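Probable dipeptidase (Pseudomonas aeruginosa, PDB 3B40) probably acts as a metal-dependent dipeptidase of peptidase family M19, hydrolysing dipeptides. Local coordinates at residues A[171-176]-A[213-218]; A[209-214]-A[230-235]. The protein carries 11 engineered substitutions. All coordinates share one frame; numbering follows the deposited sequence.

Contact 1. Residues A[171-176]-A[213-218]; sequences WADSSR and QMSTKA. Engineered in segment 171-176: A172 (natural residue Ser).
S174 and M214 face each other in a single backbone bridge, with their CA atoms 4.6 Å apart. Two nearly straight backbone bonds flank this pair: S215 N donates to D173 O at 2.9 Å, and S175 N to Q213 O at 3.0 Å. R176 NH1 donates to Q213 OE1 at 2.7 Å. The amide oxygen lies at the edge of the guanidinium, near its plane, but the donor stands 36° above the amide plane. Q213 bends at chi2 (-98°), which turns CD toward the arginine. Water 2 sits by the same edge. It accepts from R176 NE and S175 OG, and donates to Q213 OE1 and S174 OG. S174 OG also accepts from R176 N at 2.9 Å, an ST turn, and is hydrogen-bonded to Y165 O. At the other end, the CE of M214 touches the CB of the engineered A172 at 4.1 Å. S215 is the N-cap of helix 216-225, its OG accepting from A218 N. The same OG donates to water 1 at 2.6 Å, and water 1 donates to D173 OD2. D173 OD1 accepts from L188 N, and OD2 also accepts from G190 N. These bonds tie a long loop to the start of a helix. R245 also brings a like charge close to R176 NH1; the partial negative charge of Q213 OE1 may ease this a little.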
ATOM      1  N   TRP A 171      -5.282  10.255 -14.924  1.00 15.68           N
ATOM      2  CA  TRP A 171      -4.321  11.151 -14.245  1.00 15.50           C
ATOM      3  C   TRP A 171      -2.872  10.642 -14.293  1.00 14.38           C
ATOM      4  O   TRP A 171      -1.931  11.428 -14.368  1.00 13.93           O
ATOM      5  CB  TRP A 171      -4.738  11.299 -12.777  1.00 16.34           C
ATOM      6  CG  TRP A 171      -5.966  12.141 -12.550  1.00 19.16           C
ATOM      7  CD1 TRP A 171      -6.977  12.392 -13.449  1.00 23.47           C
ATOM      8  CD2 TRP A 171      -6.299  12.884 -11.360  1.00 18.22           C
ATOM      9  NE1 TRP A 171      -7.936  13.214 -12.870  1.00 25.35           N
ATOM     10  CE2 TRP A 171      -7.545  13.522 -11.591  1.00 22.74           C
ATOM     11  CE3 TRP A 171      -5.685  13.042 -10.117  1.00 18.62           C
ATOM     12  CZ2 TRP A 171      -8.177  14.325 -10.620  1.00 21.11           C
ATOM     13  CZ3 TRP A 171      -6.313  13.833  -9.152  1.00 20.20           C
ATOM     14  CH2 TRP A 171      -7.542  14.466  -9.412  1.00 20.54           C
ATOM     15  N   ALA A 172      -2.702   9.325 -14.210  1.00 13.46           N
ATOM     16  CA  ALA A 172      -1.372   8.734 -14.103  1.00 12.83           C
ATOM     17  C   ALA A 172      -1.371   7.330 -14.692  1.00 12.42           C
ATOM     18  O   ALA A 172      -2.347   6.579 -14.506  1.00 11.99           O
ATOM     19  CB  ALA A 172      -0.981   8.657 -12.625  1.00 12.48           C
ATOM     20  N   ASP A 173      -0.271   6.963 -15.350  1.00 12.58           N
ATOM     21  CA  ASP A 173      -0.025   5.560 -15.768  1.00 12.49           C
ATOM     22  C   ASP A 173       0.324   4.677 -14.562  1.00 12.45           C
ATOM     23  O   ASP A 173       1.017   5.109 -13.639  1.00 11.95           O
ATOM     24  CB  ASP A 173       1.128   5.439 -16.770  1.00 11.59           C
ATOM     25  CG  ASP A 173       0.887   6.203 -18.085  1.00 15.97           C
ATOM     26  OD1 ASP A 173      -0.281   6.419 -18.491  1.00 12.23           O
ATOM     27  OD2 ASP A 173       1.898   6.592 -18.719  1.00 17.57           O
ATOM     28  N   SER A 174      -0.085   3.416 -14.620  1.00 12.87           N
ATOM     29  CA  SER A 174       0.216   2.503 -13.542  1.00 14.05           C
ATOM     30  C   SER A 174       1.496   1.714 -13.869  1.00 13.67           C
ATOM     31  O   SER A 174       1.862   1.574 -15.029  1.00 14.55           O
ATOM     32  CB  SER A 174      -0.973   1.568 -13.306  1.00 12.73           C
ATOM     33  OG  SER A 174      -0.642   0.527 -12.390  1.00 15.92           O
ATOM     34  N   SER A 175       2.168   1.202 -12.850  1.00 12.88           N
ATOM     35  CA  SER A 175       3.253   0.250 -13.081  1.00 12.83           C
ATOM     36  C   SER A 175       2.688  -1.109 -13.534  1.00 14.08           C
ATOM     37  O   SER A 175       3.418  -1.966 -14.047  1.00 14.71           O
ATOM     38  CB  SER A 175       4.104   0.103 -11.821  1.00 13.37           C
ATOM     39  OG  SER A 175       3.372  -0.459 -10.714  1.00 12.52           O
ATOM     40  N   ARG A 176       1.380  -1.300 -13.344  1.00 14.64           N
ATOM     41  CA  ARG A 176       0.723  -2.573 -13.684  1.00 14.45           C
ATOM     42  C   ARG A 176      -0.489  -2.307 -14.544  1.00 13.77           C
ATOM     43  O   ARG A 176      -1.630  -2.383 -14.045  1.00 14.26           O
ATOM     44  CB  ARG A 176       0.330  -3.326 -12.412  1.00 14.95           C
ATOM     45  CG  ARG A 176       1.532  -3.977 -11.712  1.00 16.63           C
ATOM     46  CD  ARG A 176       1.063  -4.795 -10.517  1.00 16.55           C
ATOM     47  NE  ARG A 176       0.596  -3.940  -9.419  1.00 20.27           N
ATOM     48  CZ  ARG A 176       0.195  -4.394  -8.230  1.00 24.41           C
ATOM     49  NH1 ARG A 176      -0.208  -3.534  -7.286  1.00 21.71           N
ATOM     50  NH2 ARG A 176       0.189  -5.710  -7.987  1.00 22.70           N
ATOM     51  N   GLN A 213       2.570   2.182  -6.670  1.00 12.34           N
ATOM     52  CA  GLN A 213       1.637   1.716  -7.729  1.00 12.18           C
ATOM     53  C   GLN A 213       1.758   2.485  -9.070  1.00 12.43           C
ATOM     54  O   GLN A 213       1.323   2.002 -10.117  1.00 12.51           O
ATOM     55  CB  GLN A 213       0.170   1.695  -7.261  1.00 12.98           C
ATOM     56  CG  GLN A 213      -0.170   0.898  -5.936  1.00 13.22           C
ATOM     57  CD  GLN A 213      -0.712  -0.498  -6.131  1.00 13.44           C
ATOM     58  OE1 GLN A 213      -0.876  -0.967  -7.261  1.00 16.17           O
ATOM     59  NE2 GLN A 213      -1.018  -1.197  -4.996  1.00 13.75           N
ATOM     60  N   MET A 214       2.313   3.696  -9.013  1.00 11.69           N
ATOM     61  CA  MET A 214       2.486   4.577 -10.164  1.00 12.02           C
ATOM     62  C   MET A 214       3.615   4.061 -11.065  1.00 12.23           C
ATOM     63  O   MET A 214       4.598   3.533 -10.572  1.00 12.82           O
ATOM     64  CB  MET A 214       2.863   5.989  -9.660  1.00 11.26           C
ATOM     65  CG  MET A 214       1.682   6.748  -8.971  1.00 13.95           C
ATOM     66  SD  MET A 214       2.025   8.449  -8.391  1.00 11.86           S
ATOM     67  CE  MET A 214       1.957   9.398  -9.892  1.00 18.10           C
ATOM     68  N   SER A 215       3.492   4.246 -12.381  1.00 13.16           N
ATOM     69  CA  SER A 215       4.568   3.933 -13.325  1.00 12.94           C
ATOM     70  C   SER A 215       5.845   4.735 -12.978  1.00 13.13           C
ATOM     71  O   SER A 215       5.797   5.745 -12.228  1.00 13.98           O
ATOM     72  CB  SER A 215       4.110   4.229 -14.765  1.00 13.78           C
ATOM     73  OG  SER A 215       4.244   5.601 -15.037  1.00 12.86           O
ATOM     74  N   THR A 216       6.978   4.287 -13.497  1.00 12.86           N
ATOM     75  CA  THR A 216       8.257   4.972 -13.278  1.00 13.04           C
ATOM     76  C   THR A 216       8.290   6.394 -13.800  1.00 12.61           C
ATOM     77  O   THR A 216       8.759   7.295 -13.101  1.00 12.13           O
ATOM     78  CB  THR A 216       9.434   4.167 -13.842  1.00 13.34           C
ATOM     79  OG1 THR A 216       9.535   2.958 -13.070  1.00 15.06           O
ATOM     80  CG2 THR A 216      10.773   4.964 -13.708  1.00 11.65           C
ATOM     81  N   LYS A 217       7.781   6.600 -15.008  1.00 12.55           N
ATOM     82  CA  LYS A 217       7.708   7.953 -15.562  1.00 13.46           C
ATOM     83  C   LYS A 217       6.817   8.894 -14.774  1.00 13.33           C
ATOM     84  O   LYS A 217       7.112  10.088 -14.690  1.00 13.77           O
ATOM     85  CB  LYS A 217       7.243   7.926 -17.016  1.00 13.59           C
ATOM     86  CG  LYS A 217       8.329   7.453 -17.976  1.00 16.17           C
ATOM     87  CD  LYS A 217       7.707   7.156 -19.354  1.00 20.07           C
ATOM     88  CE  LYS A 217       8.695   6.388 -20.246  1.00 24.70           C
ATOM     89  NZ  LYS A 217       9.982   7.143 -20.404  1.00 26.88           N
ATOM     90  N   ALA A 218       5.733   8.371 -14.208  1.00 13.07           N
ATOM     91  CA  ALA A 218       4.797   9.208 -13.466  1.00 12.54           C
ATOM     92  C   ALA A 218       5.439   9.604 -12.146  1.00 13.06           C
ATOM     93  O   ALA A 218       5.332  10.752 -11.731  1.00 11.52           O
ATOM     94  CB  ALA A 218       3.520   8.488 -13.234  1.00 12.47           C
TER
HETATM   95  O   HOH W   1       4.318   5.952 -17.626  1.00 17.73           O
HETATM   96  O   HOH W   2       0.444  -1.054  -9.779  1.00 17.53           O
HETATM   97  O   HOH W   3       4.659   1.210  -8.837  1.00 11.14           O

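Contact 2. Residues A[209-214]-A[230-235]; sequences IDVSQM and IVASHS
I209 O accepts from V231 N at 3.0 Å, and V211 N donates to V231 O at 2.7 Å. D210 and V231 thus pair as neighbours in parallel strands. Beyond this pair, V211 to M214 form a type II turn, and the partner chain turns a corner at S233 and H234. Side chains of D210 and S212 bridge the space between them. D210 has CG anti to its backbone N (chi1 178°), and its carboxylate reaches S233. OD1 accepts from S233 N at 2.9 Å and from S212 N at 3.0 Å, the latter an Asx turn. The two donors come from opposite faces of the carboxylate. OD2 takes the hydroxyl of S233 in a very short bond of 2.5 Å. S212 OG accepts from H234 N at 2.9 Å and shares a hydrogen bond with S235 OG. The H234 ring is held at both nitrogens: ND1 donates to S233 OG, and NE2 accepts from Q213 NE2 at 3.1 Å, while Q213 OE1 is taken by R176. The amide nitrogen is tilted 32° from the ring plane. On the face of I209 and I230 the contact is apolar. I230 CD1 also meets V211 CG1 at 3.8 Å. The two strands and helix 216-225 form a beta-alpha-beta unit of the TIM-barrel-type fold. Helix 216-225 packs on I209, V211 and I230 through V222 and L219, helix 249-257 covers V211, I230 and A232 through I255, and strands 160-162 and 261-265 continue the sheet to either side.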
ATOM      1  N   ILE A 209       1.682  13.268  -1.191  1.00 11.20           N
ATOM      2  CA  ILE A 209       1.628  12.487  -2.439  1.00 10.58           C
ATOM      3  C   ILE A 209       2.275  11.111  -2.284  1.00 11.11           C
ATOM      4  O   ILE A 209       3.439  11.005  -1.857  1.00 11.56           O
ATOM      5  CB  ILE A 209       2.273  13.234  -3.638  1.00 10.61           C
ATOM      6  CG1 ILE A 209       1.557  14.572  -3.898  1.00 10.09           C
ATOM      7  CG2 ILE A 209       2.263  12.288  -4.913  1.00  8.62           C
ATOM      8  CD1 ILE A 209       2.374  15.578  -4.713  1.00 10.91           C
ATOM      9  N   ASP A 210       1.520  10.072  -2.646  1.00 11.64           N
ATOM     10  CA  ASP A 210       1.939   8.663  -2.525  1.00 12.55           C
ATOM     11  C   ASP A 210       2.230   8.086  -3.921  1.00 13.35           C
ATOM     12  O   ASP A 210       1.355   8.096  -4.791  1.00 13.59           O
ATOM     13  CB  ASP A 210       0.832   7.878  -1.813  1.00 13.10           C
ATOM     14  CG  ASP A 210       1.129   6.383  -1.678  1.00 15.54           C
ATOM     15  OD1 ASP A 210       2.263   5.923  -1.963  1.00  9.34           O
ATOM     16  OD2 ASP A 210       0.183   5.666  -1.278  1.00 14.84           O
ATOM     17  N   VAL A 211       3.468   7.630  -4.138  1.00 12.23           N
ATOM     18  CA  VAL A 211       3.865   7.148  -5.433  1.00 13.20           C
ATOM     19  C   VAL A 211       3.834   5.619  -5.594  1.00 12.79           C
ATOM     20  O   VAL A 211       4.110   5.133  -6.676  1.00 12.67           O
ATOM     21  CB  VAL A 211       5.261   7.711  -5.877  1.00 12.45           C
ATOM     22  CG1 VAL A 211       5.241   9.249  -5.837  1.00 11.68           C
ATOM     23  CG2 VAL A 211       6.358   7.147  -4.995  1.00 14.09           C
ATOM     24  N   SER A 212       3.488   4.870  -4.548  1.00 12.18           N
ATOM     25  CA  SER A 212       3.379   3.406  -4.694  1.00 12.36           C
ATOM     26  C   SER A 212       2.295   3.116  -5.739  1.00 12.57           C
ATOM     27  O   SER A 212       1.262   3.769  -5.701  1.00 12.68           O
ATOM     28  CB  SER A 212       3.028   2.732  -3.360  1.00 12.43           C
ATOM     29  OG  SER A 212       4.166   2.686  -2.510  1.00 12.89           O
ATOM     30  N   GLN A 213       2.570   2.182  -6.670  1.00 12.34           N
ATOM     31  CA  GLN A 213       1.637   1.716  -7.729  1.00 12.18           C
ATOM     32  C   GLN A 213       1.758   2.485  -9.070  1.00 12.43           C
ATOM     33  O   GLN A 213       1.323   2.002 -10.117  1.00 12.51           O
ATOM     34  CB  GLN A 213       0.170   1.695  -7.261  1.00 12.98           C
ATOM     35  CG  GLN A 213      -0.170   0.898  -5.936  1.00 13.22           C
ATOM     36  CD  GLN A 213      -0.712  -0.498  -6.131  1.00 13.44           C
ATOM     37  OE1 GLN A 213      -0.876  -0.967  -7.261  1.00 16.17           O
ATOM     38  NE2 GLN A 213      -1.018  -1.197  -4.996  1.00 13.75           N
ATOM     39  N   MET A 214       2.313   3.696  -9.013  1.00 11.69           N
ATOM     40  CA  MET A 214       2.486   4.577 -10.164  1.00 12.02           C
ATOM     41  C   MET A 214       3.615   4.061 -11.065  1.00 12.23           C
ATOM     42  O   MET A 214       4.598   3.533 -10.572  1.00 12.82           O
ATOM     43  CB  MET A 214       2.863   5.989  -9.660  1.00 11.26           C
ATOM     44  CG  MET A 214       1.682   6.748  -8.971  1.00 13.95           C
ATOM     45  SD  MET A 214       2.025   8.449  -8.391  1.00 11.86           S
ATOM     46  CE  MET A 214       1.957   9.398  -9.892  1.00 18.10           C
ATOM     47  N   ILE A 230       7.570  13.364  -0.714  1.00 13.69           N
ATOM     48  CA  ILE A 230       6.693  12.350  -1.272  1.00 14.12           C
ATOM     49  C   ILE A 230       6.982  11.017  -0.589  1.00 13.83           C
ATOM     50  O   ILE A 230       8.051  10.835   0.027  1.00 13.71           O
ATOM     51  CB  ILE A 230       6.786  12.269  -2.839  1.00 13.85           C
ATOM     52  CG1 ILE A 230       8.150  11.778  -3.326  1.00 14.35           C
ATOM     53  CG2 ILE A 230       6.444  13.704  -3.491  1.00 13.77           C
ATOM     54  CD1 ILE A 230       8.176  11.436  -4.857  1.00 16.64           C
ATOM     55  N   VAL A 231       6.034  10.099  -0.690  1.00 12.38           N
ATOM     56  CA  VAL A 231       6.109   8.848   0.033  1.00 13.11           C
ATOM     57  C   VAL A 231       5.751   7.700  -0.909  1.00 12.62           C
ATOM     58  O   VAL A 231       4.990   7.876  -1.863  1.00 13.40           O
ATOM     59  CB  VAL A 231       5.149   8.923   1.297  1.00 13.45           C
ATOM     60  CG1 VAL A 231       4.854   7.570   1.881  1.00 15.75           C
ATOM     61  CG2 VAL A 231       5.773   9.908   2.387  1.00 12.10           C
ATOM     62  N   ALA A 232       6.330   6.533  -0.678  1.00 11.84           N
ATOM     63  CA  ALA A 232       5.824   5.323  -1.267  1.00 12.00           C
ATOM     64  C   ALA A 232       5.213   4.526  -0.092  1.00 11.89           C
ATOM     65  O   ALA A 232       5.960   3.960   0.708  1.00 11.68           O
ATOM     66  CB  ALA A 232       6.965   4.535  -1.930  1.00 11.68           C
ATOM     67  N   SER A 233       3.880   4.489  -0.012  1.00 10.80           N
ATOM     68  CA  SER A 233       3.186   3.979   1.168  1.00 11.48           C
ATOM     69  C   SER A 233       3.257   2.432   1.294  1.00 11.78           C
ATOM     70  O   SER A 233       3.087   1.892   2.385  1.00 11.18           O
ATOM     71  CB  SER A 233       1.730   4.457   1.159  1.00 11.13           C
ATOM     72  OG  SER A 233       1.023   3.786   0.121  1.00 11.48           O
ATOM     73  N   HIS A 234       3.525   1.737   0.178  1.00 11.10           N
ATOM     74  CA  HIS A 234       3.715   0.284   0.194  1.00 10.99           C
ATOM     75  C   HIS A 234       4.473  -0.143  -1.045  1.00 11.63           C
ATOM     76  O   HIS A 234       3.841  -0.412  -2.098  1.00 12.34           O
ATOM     77  CB  HIS A 234       2.371  -0.479   0.313  1.00 10.41           C
ATOM     78  CG  HIS A 234       1.335  -0.122  -0.727  1.00  9.88           C
ATOM     79  ND1 HIS A 234       1.026   1.176  -1.068  1.00 11.48           N
ATOM     80  CD2 HIS A 234       0.486  -0.902  -1.446  1.00 10.44           C
ATOM     81  CE1 HIS A 234       0.049   1.184  -1.963  1.00 13.53           C
ATOM     82  NE2 HIS A 234      -0.307  -0.063  -2.200  1.00 12.98           N
ATOM     83  N   SER A 235       5.802  -0.177  -0.931  1.00 11.88           N
ATOM     84  CA  SER A 235       6.695  -0.587  -2.042  1.00 12.59           C
ATOM     85  C   SER A 235       7.870  -1.433  -1.519  1.00 11.79           C
ATOM     86  O   SER A 235       8.212  -1.322  -0.348  1.00 12.21           O
ATOM     87  CB  SER A 235       7.231   0.656  -2.772  1.00 12.52           C
ATOM     88  OG  SER A 235       6.226   1.256  -3.593  1.00 14.76           O
TER

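The centres of contact 1 and contact 2 are about 10 Å apart. Their segments share Q213 and M214, but only Q213 makes contacts in both. Residues 209-218 run through both: strand 208-210 leads into the turn of contact 2, and the next residues meet the loop 171-176 before helix 216-225 begins. Q213 joins them: OE1 serves R176 and NE2 serves H234. R245 is near both, by R176 and hydrogen-bonded to H234 O. Contact 2 starts on the strands and runs past the C-terminal end of strand 208-210, and contact 1 follows there; in TIM barrels this is the side that carries the active site. A bound cadmium ion lies about 13 Å from the side chain of V231.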